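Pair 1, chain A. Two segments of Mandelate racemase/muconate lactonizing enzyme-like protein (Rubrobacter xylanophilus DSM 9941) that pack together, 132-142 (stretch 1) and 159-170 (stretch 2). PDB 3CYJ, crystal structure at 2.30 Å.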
# COMPACT_ATOMS: atom_id res chain seq x y z
N VAL A 132 32.41 19.24 14.92
CA VAL A 132 31.22 19.08 14.08
C VAL A 132 31.13 20.18 13.05
O VAL A 132 31.34 21.37 13.38
CB VAL A 132 29.92 19.07 14.93
CG1 VAL A 132 29.87 17.85 15.77
CG2 VAL A 132 29.80 20.31 15.82
N PRO A 133 30.82 19.82 11.80
CA PRO A 133 30.75 20.81 10.74
C PRO A 133 29.48 21.66 10.82
O PRO A 133 28.40 21.20 11.30
CB PRO A 133 30.81 19.97 9.48
CG PRO A 133 30.37 18.59 9.88
CD PRO A 133 30.65 18.43 11.31
N VAL A 134 29.62 22.93 10.42
CA VAL A 134 28.51 23.86 10.49
C VAL A 134 28.16 24.42 9.12
O VAL A 134 28.95 24.33 8.15
CB VAL A 134 28.77 25.05 11.48
CG1 VAL A 134 29.28 24.56 12.79
CG2 VAL A 134 29.72 26.12 10.89
N TYR A 135 26.96 24.99 9.01
CA TYR A 135 26.74 25.93 7.92
C TYR A 135 26.31 27.27 8.52
O TYR A 135 25.59 27.29 9.53
CB TYR A 135 25.71 25.41 6.91
CG TYR A 135 24.31 25.20 7.43
CD1 TYR A 135 23.35 26.20 7.30
CD2 TYR A 135 23.92 23.97 7.99
CE1 TYR A 135 22.06 26.03 7.72
CE2 TYR A 135 22.62 23.77 8.43
CZ TYR A 135 21.70 24.80 8.27
OH TYR A 135 20.42 24.62 8.69
N GLY A 136 26.77 28.36 7.90
CA GLY A 136 26.33 29.68 8.27
C GLY A 136 24.91 29.92 7.78
O GLY A 136 24.61 29.70 6.61
N SER A 137 24.02 30.38 8.66
CA SER A 137 22.60 30.45 8.30
C SER A 137 21.98 31.86 8.60
O SER A 137 21.98 32.29 9.74
CB SER A 137 21.84 29.33 9.02
OG SER A 137 20.43 29.46 8.79
N GLY A 138 21.50 32.56 7.58
CA GLY A 138 20.87 33.86 7.72
C GLY A 138 20.13 34.19 6.43
O GLY A 138 19.22 33.43 6.00
N GLY A 139 20.50 35.30 5.78
CA GLY A 139 20.05 35.56 4.40
C GLY A 139 18.56 35.83 4.37
O GLY A 139 17.85 35.39 3.43
N PHE A 140 18.09 36.55 5.39
CA PHE A 140 16.67 36.85 5.56
C PHE A 140 16.12 37.60 4.35
O PHE A 140 16.86 38.31 3.63
CB PHE A 140 16.43 37.60 6.87
CG PHE A 140 17.04 36.91 8.03
CD1 PHE A 140 16.43 35.78 8.58
CD2 PHE A 140 18.29 37.30 8.51
CE1 PHE A 140 17.06 35.08 9.63
CE2 PHE A 140 18.93 36.63 9.56
CZ PHE A 140 18.31 35.52 10.13
N THR A 141 14.81 37.39 4.14
CA THR A 141 14.11 37.97 3.02
C THR A 141 14.00 39.49 3.10
O THR A 141 13.77 40.17 2.07
CB THR A 141 12.73 37.28 2.77
OG1 THR A 141 12.08 37.08 4.04
CG2 THR A 141 12.93 35.93 2.05
N SER A 142 14.18 40.03 4.30
CA SER A 142 14.21 41.48 4.47
C SER A 142 15.55 42.13 4.04
O SER A 142 15.60 43.35 3.85
CB SER A 142 13.99 41.84 5.94
OG SER A 142 15.01 41.22 6.69
N GLY A 159 36.02 30.65 5.76
CA GLY A 159 36.27 29.20 5.61
C GLY A 159 35.08 28.29 5.94
O GLY A 159 35.26 27.07 6.06
N ILE A 160 33.88 28.86 6.11
CA ILE A 160 32.66 28.04 6.30
C ILE A 160 32.13 27.72 4.90
O ILE A 160 31.61 28.61 4.22
CB ILE A 160 31.57 28.76 7.14
CG1 ILE A 160 32.13 29.20 8.49
CG2 ILE A 160 30.31 27.87 7.31
CD1 ILE A 160 31.14 30.11 9.28
N PRO A 161 32.26 26.44 4.47
CA PRO A 161 32.02 26.05 3.08
C PRO A 161 30.55 25.74 2.73
O PRO A 161 30.28 25.17 1.66
CB PRO A 161 32.90 24.80 2.93
CG PRO A 161 32.88 24.16 4.32
CD PRO A 161 32.64 25.28 5.31
N ARG A 162 29.62 26.17 3.59
CA ARG A 162 28.18 25.94 3.43
C ARG A 162 27.42 27.11 4.02
O ARG A 162 27.63 27.51 5.16
CB ARG A 162 27.75 24.67 4.16
CG ARG A 162 28.34 23.39 3.61
CD ARG A 162 28.37 22.22 4.67
NE ARG A 162 29.09 22.61 5.90
CZ ARG A 162 30.35 22.28 6.18
NH1 ARG A 162 31.04 21.54 5.31
NH2 ARG A 162 30.93 22.67 7.31
N VAL A 163 26.52 27.67 3.23
CA VAL A 163 25.70 28.76 3.71
C VAL A 163 24.23 28.55 3.34
O VAL A 163 23.92 28.03 2.22
CB VAL A 163 26.18 30.17 3.21
CG1 VAL A 163 27.57 30.53 3.77
CG2 VAL A 163 26.11 30.29 1.71
N LYS A 164 23.35 28.97 4.27
CA LYS A 164 21.89 28.99 4.02
C LYS A 164 21.23 30.38 4.02
O LYS A 164 21.55 31.24 4.83
CB LYS A 164 21.14 28.01 4.98
CG LYS A 164 19.69 27.64 4.57
CD LYS A 164 19.06 26.58 5.57
CE LYS A 164 18.61 27.30 6.86
NZ LYS A 164 18.10 26.45 7.95
N MET A 165 20.30 30.58 3.09
CA MET A 165 19.52 31.82 2.97
C MET A 165 17.98 31.53 2.89
O MET A 165 17.55 30.40 2.63
CB MET A 165 19.99 32.63 1.75
CG MET A 165 19.95 31.90 0.41
SD MET A 165 20.23 32.89 -1.13
CE MET A 165 18.87 34.06 -1.13
N LYS A 166 17.17 32.55 3.14
CA LYS A 166 15.73 32.46 2.99
C LYS A 166 15.24 32.81 1.59
O LYS A 166 15.78 33.68 0.91
CB LYS A 166 15.05 33.38 4.01
CG LYS A 166 15.58 33.27 5.45
CD LYS A 166 15.46 31.87 5.98
CE LYS A 166 15.30 31.88 7.48
NZ LYS A 166 15.69 30.57 8.02
N VAL A 167 14.20 32.10 1.16
CA VAL A 167 13.51 32.36 -0.11
C VAL A 167 12.01 32.26 0.13
O VAL A 167 11.56 31.71 1.14
CB VAL A 167 13.83 31.26 -1.23
CG1 VAL A 167 15.21 31.40 -1.74
CG2 VAL A 167 13.53 29.83 -0.68
N GLY A 168 11.24 32.73 -0.83
CA GLY A 168 9.82 32.35 -0.83
C GLY A 168 8.83 33.40 -0.38
O GLY A 168 7.60 33.20 -0.56
N ARG A 169 9.34 34.49 0.21
CA ARG A 169 8.49 35.60 0.67
C ARG A 169 7.98 36.48 -0.50
O ARG A 169 6.78 36.79 -0.57
CB ARG A 169 9.22 36.45 1.72
CG ARG A 169 8.32 37.47 2.37
CD ARG A 169 8.99 38.17 3.53
NE ARG A 169 7.95 38.97 4.16
CZ ARG A 169 7.19 38.54 5.17
NH1 ARG A 169 6.22 39.32 5.62
NH2 ARG A 169 7.39 37.34 5.73
N GLU A 170 8.88 36.86 -1.40
CA GLU A 170 8.52 37.48 -2.67
C GLU A 170 9.12 36.69 -3.85
O GLU A 170 10.17 37.05 -4.39
CB GLU A 170 8.98 38.93 -2.70
CG GLU A 170 7.93 39.92 -2.10
CD GLU A 170 8.44 41.35 -2.03
OE1 GLU A 170 8.67 41.99 -3.11
OE2 GLU A 170 8.63 41.83 -0.88
O HOH W 1 18.50 30.86 7.32

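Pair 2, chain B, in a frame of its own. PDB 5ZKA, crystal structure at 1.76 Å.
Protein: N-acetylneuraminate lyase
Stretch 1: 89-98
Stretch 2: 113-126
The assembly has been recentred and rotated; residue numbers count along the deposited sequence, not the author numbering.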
# COMPACT_ATOMS: atom_id res chain seq x y z
N ASN B 89 -11.45 0.57 -25.42
CA ASN B 89 -10.44 -0.47 -25.44
C ASN B 89 -11.03 -1.78 -24.92
O ASN B 89 -11.89 -1.79 -24.04
CB ASN B 89 -9.24 -0.11 -24.58
CG ASN B 89 -8.40 1.00 -25.17
OD1 ASN B 89 -7.89 0.89 -26.29
ND2 ASN B 89 -8.24 2.09 -24.42
N LEU B 90 -10.53 -2.90 -25.45
CA LEU B 90 -10.94 -4.21 -24.98
C LEU B 90 -9.70 -5.05 -24.69
O LEU B 90 -8.80 -5.13 -25.52
CB LEU B 90 -11.79 -4.93 -26.02
CG LEU B 90 -13.14 -4.32 -26.37
CD1 LEU B 90 -13.76 -5.13 -27.48
CD2 LEU B 90 -14.04 -4.33 -25.16
N ILE B 91 -9.69 -5.68 -23.51
CA ILE B 91 -8.69 -6.69 -23.15
C ILE B 91 -9.43 -7.99 -22.88
O ILE B 91 -10.45 -8.00 -22.19
CB ILE B 91 -7.88 -6.27 -21.91
CG1 ILE B 91 -7.12 -4.96 -22.14
CG2 ILE B 91 -6.89 -7.41 -21.49
CD1 ILE B 91 -6.60 -4.33 -20.82
N ALA B 92 -8.91 -9.10 -23.43
CA ALA B 92 -9.52 -10.40 -23.23
C ALA B 92 -8.63 -11.22 -22.31
O ALA B 92 -7.49 -11.54 -22.67
CB ALA B 92 -9.72 -11.12 -24.57
N GLN B 93 -9.15 -11.57 -21.13
CA GLN B 93 -8.44 -12.44 -20.20
C GLN B 93 -8.67 -13.89 -20.62
O GLN B 93 -9.82 -14.36 -20.60
CB GLN B 93 -8.92 -12.19 -18.78
CG GLN B 93 -7.95 -12.63 -17.68
CD GLN B 93 -7.91 -14.13 -17.51
OE1 GLN B 93 -6.85 -14.72 -17.34
NE2 GLN B 93 -9.07 -14.76 -17.56
N VAL B 94 -7.61 -14.60 -20.99
CA VAL B 94 -7.72 -15.96 -21.51
C VAL B 94 -6.94 -16.98 -20.67
O VAL B 94 -6.89 -18.16 -21.03
CB VAL B 94 -7.27 -16.04 -22.98
CG1 VAL B 94 -8.14 -15.14 -23.86
CG2 VAL B 94 -5.80 -15.68 -23.12
N GLY B 95 -6.37 -16.56 -19.54
CA GLY B 95 -5.56 -17.47 -18.75
C GLY B 95 -6.38 -18.55 -18.06
O GLY B 95 -7.60 -18.44 -17.90
N SER B 96 -5.68 -19.59 -17.62
CA SER B 96 -6.33 -20.80 -17.13
C SER B 96 -5.25 -21.74 -16.61
O SER B 96 -4.07 -21.61 -16.96
CB SER B 96 -7.14 -21.48 -18.26
OG SER B 96 -7.43 -22.83 -17.97
N ILE B 97 -5.66 -22.69 -15.75
CA ILE B 97 -4.72 -23.74 -15.33
C ILE B 97 -4.35 -24.59 -16.53
O ILE B 97 -3.27 -25.19 -16.57
CB ILE B 97 -5.30 -24.62 -14.20
CG1 ILE B 97 -5.80 -23.77 -13.03
CG2 ILE B 97 -4.25 -25.65 -13.70
CD1 ILE B 97 -6.65 -24.57 -12.04
N ASN B 98 -5.23 -24.64 -17.54
CA ASN B 98 -5.06 -25.45 -18.74
C ASN B 98 -4.46 -24.57 -19.83
O ASN B 98 -5.16 -23.73 -20.41
CB ASN B 98 -6.41 -26.03 -19.15
CG ASN B 98 -6.35 -26.84 -20.43
OD1 ASN B 98 -5.37 -26.81 -21.16
ND2 ASN B 98 -7.43 -27.56 -20.72
N GLY B 113 -11.11 -10.13 -33.09
CA GLY B 113 -10.69 -8.75 -33.25
C GLY B 113 -10.18 -8.09 -31.99
O GLY B 113 -9.88 -6.89 -31.99
N TYR B 114 -10.07 -8.84 -30.90
CA TYR B 114 -9.44 -8.31 -29.70
C TYR B 114 -7.96 -8.07 -29.97
O TYR B 114 -7.28 -8.90 -30.59
CB TYR B 114 -9.60 -9.27 -28.52
CG TYR B 114 -10.98 -9.34 -27.90
CD1 TYR B 114 -11.98 -10.11 -28.48
CD2 TYR B 114 -11.27 -8.65 -26.72
CE1 TYR B 114 -13.24 -10.19 -27.92
CE2 TYR B 114 -12.53 -8.73 -26.14
CZ TYR B 114 -13.51 -9.50 -26.74
OH TYR B 114 -14.76 -9.59 -26.17
N LYS B 115 -7.46 -6.92 -29.52
CA LYS B 115 -6.11 -6.48 -29.84
C LYS B 115 -5.20 -6.55 -28.64
O LYS B 115 -4.06 -6.06 -28.70
CB LYS B 115 -6.14 -5.05 -30.41
CG LYS B 115 -6.63 -4.98 -31.85
CD LYS B 115 -5.82 -5.93 -32.73
CE LYS B 115 -6.29 -5.92 -34.18
NZ LYS B 115 -6.04 -4.61 -34.85
N CYS B 116 -5.66 -7.14 -27.54
CA CYS B 116 -4.82 -7.30 -26.38
C CYS B 116 -5.40 -8.42 -25.53
O CYS B 116 -6.62 -8.48 -25.33
CB CYS B 116 -4.71 -6.01 -25.57
SG CYS B 116 -3.49 -6.13 -24.24
N LEU B 117 -4.53 -9.29 -25.04
CA LEU B 117 -4.87 -10.40 -24.16
C LEU B 117 -4.39 -10.11 -22.75
O LEU B 117 -3.54 -9.25 -22.53
CB LEU B 117 -4.23 -11.71 -24.62
CG LEU B 117 -4.44 -12.19 -26.06
CD1 LEU B 117 -3.72 -13.53 -26.28
CD2 LEU B 117 -5.91 -12.32 -26.35
N SER B 118 -4.95 -10.85 -21.81
CA SER B 118 -4.43 -10.92 -20.45
C SER B 118 -4.51 -12.37 -20.01
O SER B 118 -5.26 -13.17 -20.58
CB SER B 118 -5.23 -10.02 -19.49
OG SER B 118 -4.53 -9.81 -18.28
N ALA B 119 -3.70 -12.74 -19.02
CA ALA B 119 -3.74 -14.12 -18.55
C ALA B 119 -3.30 -14.17 -17.10
O ALA B 119 -2.19 -13.73 -16.78
CB ALA B 119 -2.86 -15.03 -19.41
N VAL B 120 -4.16 -14.72 -16.23
CA VAL B 120 -3.77 -14.89 -14.84
C VAL B 120 -2.58 -15.85 -14.76
O VAL B 120 -2.40 -16.73 -15.61
CB VAL B 120 -4.96 -15.41 -14.01
CG1 VAL B 120 -5.46 -16.75 -14.57
CG2 VAL B 120 -4.60 -15.51 -12.53
N THR B 121 -1.73 -15.66 -13.74
CA THR B 121 -0.67 -16.64 -13.53
C THR B 121 -1.29 -18.02 -13.34
O THR B 121 -2.32 -18.16 -12.67
CB THR B 121 0.17 -16.26 -12.30
OG1 THR B 121 -0.67 -16.15 -11.15
CG2 THR B 121 0.89 -14.93 -12.53
N PRO B 122 -0.73 -19.07 -13.95
CA PRO B 122 -1.29 -20.41 -13.73
C PRO B 122 -1.21 -20.76 -12.25
O PRO B 122 -0.25 -20.41 -11.57
CB PRO B 122 -0.41 -21.32 -14.60
CG PRO B 122 0.85 -20.57 -14.77
CD PRO B 122 0.50 -19.11 -14.76
N PHE B 123 -2.25 -21.41 -11.75
CA PHE B 123 -2.44 -21.56 -10.31
C PHE B 123 -2.89 -22.99 -10.01
O PHE B 123 -2.91 -23.85 -10.90
CB PHE B 123 -3.43 -20.50 -9.80
CG PHE B 123 -4.77 -20.53 -10.49
CD1 PHE B 123 -4.99 -19.80 -11.65
CD2 PHE B 123 -5.82 -21.28 -9.97
CE1 PHE B 123 -6.22 -19.83 -12.29
CE2 PHE B 123 -7.06 -21.30 -10.60
CZ PHE B 123 -7.25 -20.58 -11.76
N TYR B 124 -3.24 -23.23 -8.74
CA TYR B 124 -3.54 -24.53 -8.13
C TYR B 124 -2.25 -25.33 -7.98
O TYR B 124 -1.73 -25.46 -6.87
CB TYR B 124 -4.60 -25.32 -8.90
CG TYR B 124 -5.04 -26.57 -8.15
CD1 TYR B 124 -5.92 -26.50 -7.07
CD2 TYR B 124 -4.53 -27.81 -8.50
CE1 TYR B 124 -6.31 -27.65 -6.38
CE2 TYR B 124 -4.90 -28.97 -7.81
CZ TYR B 124 -5.79 -28.88 -6.75
OH TYR B 124 -6.14 -30.04 -6.09
N TYR B 125 -1.72 -25.86 -9.08
CA TYR B 125 -0.41 -26.50 -9.01
C TYR B 125 0.65 -25.46 -8.70
O TYR B 125 0.50 -24.28 -9.02
CB TYR B 125 -0.08 -27.22 -10.31
CG TYR B 125 -1.04 -28.33 -10.64
CD1 TYR B 125 -0.95 -29.56 -10.00
CD2 TYR B 125 -2.05 -28.14 -11.59
CE1 TYR B 125 -1.84 -30.58 -10.31
CE2 TYR B 125 -2.94 -29.16 -11.90
CZ TYR B 125 -2.84 -30.37 -11.25
OH TYR B 125 -3.72 -31.39 -11.55
N LYS B 126 1.74 -25.90 -8.07
CA LYS B 126 2.81 -24.98 -7.70
C LYS B 126 3.83 -24.92 -8.84
O LYS B 126 4.92 -25.48 -8.77
CB LYS B 126 3.45 -25.40 -6.38
CG LYS B 126 2.47 -25.50 -5.20
CD LYS B 126 1.96 -24.12 -4.78
CE LYS B 126 1.19 -24.19 -3.46
NZ LYS B 126 0.54 -22.88 -3.14
O HOH W 2 -9.18 -5.13 -28.39

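Both pairs set two short parallel strands side by side, their N-to-C directions 35° apart in pair 1 and 34° apart in pair 2, with axes approaching to 4.5 Å and 4.4 Å; fourteen central residues superpose with an RMSD of 1.0 Å. The beta bridges coincide: Gly A136 with Val A163 matches Ala B92 with Leu B117, and Ser A137 with Lys A164 matches Gln B93 with Ser B118. The central hydrogen bonds follow the same ladder. In pair 1, Gly A136 N donates to Arg A162 O (3.0 Å), Lys A164 N to Gly A136 O (2.8 Å) and Gly A138 N to Lys A164 O (3.1 Å); in pair 2, Ala B92 N donates to Cys B116 O (3.0 Å), Ser B118 N to Ala B92 O (2.8 Å) and Val B94 N to Ser B118 O (2.8 Å).

At the end of the second strand the ladder is extended by different means. Lys A166 N of pair 1 reaches a backbone acceptor, Gly A139 O, at 2.9 Å. At the matching Val B120 of pair 2, the acceptor is a side chain: Val B120 N lies 2.9 Å from Gln B93 OE1, which also accepts from Gly B95 N at 2.9 Å, so one amide oxygen ties the turn to the neighbouring strand. Ser A137, the counterpart of Gln B93, is shorter, and its OG instead receives a hydrogen bond from water 1 (2.8 Å); that water also donates to Gly A138 O (3.0 Å) and accepts from Lys A166 NZ (2.9 Å).

Glycine is shared where the backbones come close, at Gly A139 and Gly B95. An ideal CB would lie 2.5 Å from Met A165 CB in the first case and 2.5 Å from Val B120 N in the second, both clashes, and Gly A139 has a positive phi besides.

At the start of the ladder, Ile A160 packs against the backbone of Gly A136, its CG2 3.6 Å from Gly A136 N and 4.0 Å from Val A134 CG2. The matching Ala B92 adds a methyl, and Tyr B114 replaces Ile A160: Ala B92 CB lies 3.6 Å from Tyr B114 CD2, an off-centre CH-pi contact, while Leu B90 CB, in the place of Val A134, sits 3.8 Å from Tyr B114 CD2.

Charge marks the other side-chain solution of pair 1. Arg A162 NE and NH2 both donate to Val A134 O, at 2.8 and 2.7 Å, and Lys A164 NZ donates to Tyr A135 OH at 3.0 Å. Pair 2 has the small Cys B116 and Ser B118 at these positions; Ile B91, matching Tyr A135, makes carbon contacts in place of the polar one, its CG1 4.3 Å from Cys B116 CB and its CG2 3.7 Å from Ser B118 CB. Water 2 there joins Leu B90 O (2.9 Å) to Lys B115 N (2.7 Å).

Past the turn, Ile B97 covers the Phe B123 ring, its CG1 3.7 Å from the ring centroid; the matching Ser A142 makes no contact with stretch 2 of pair 1, its OG being hydrogen-bonded elsewhere in the structure.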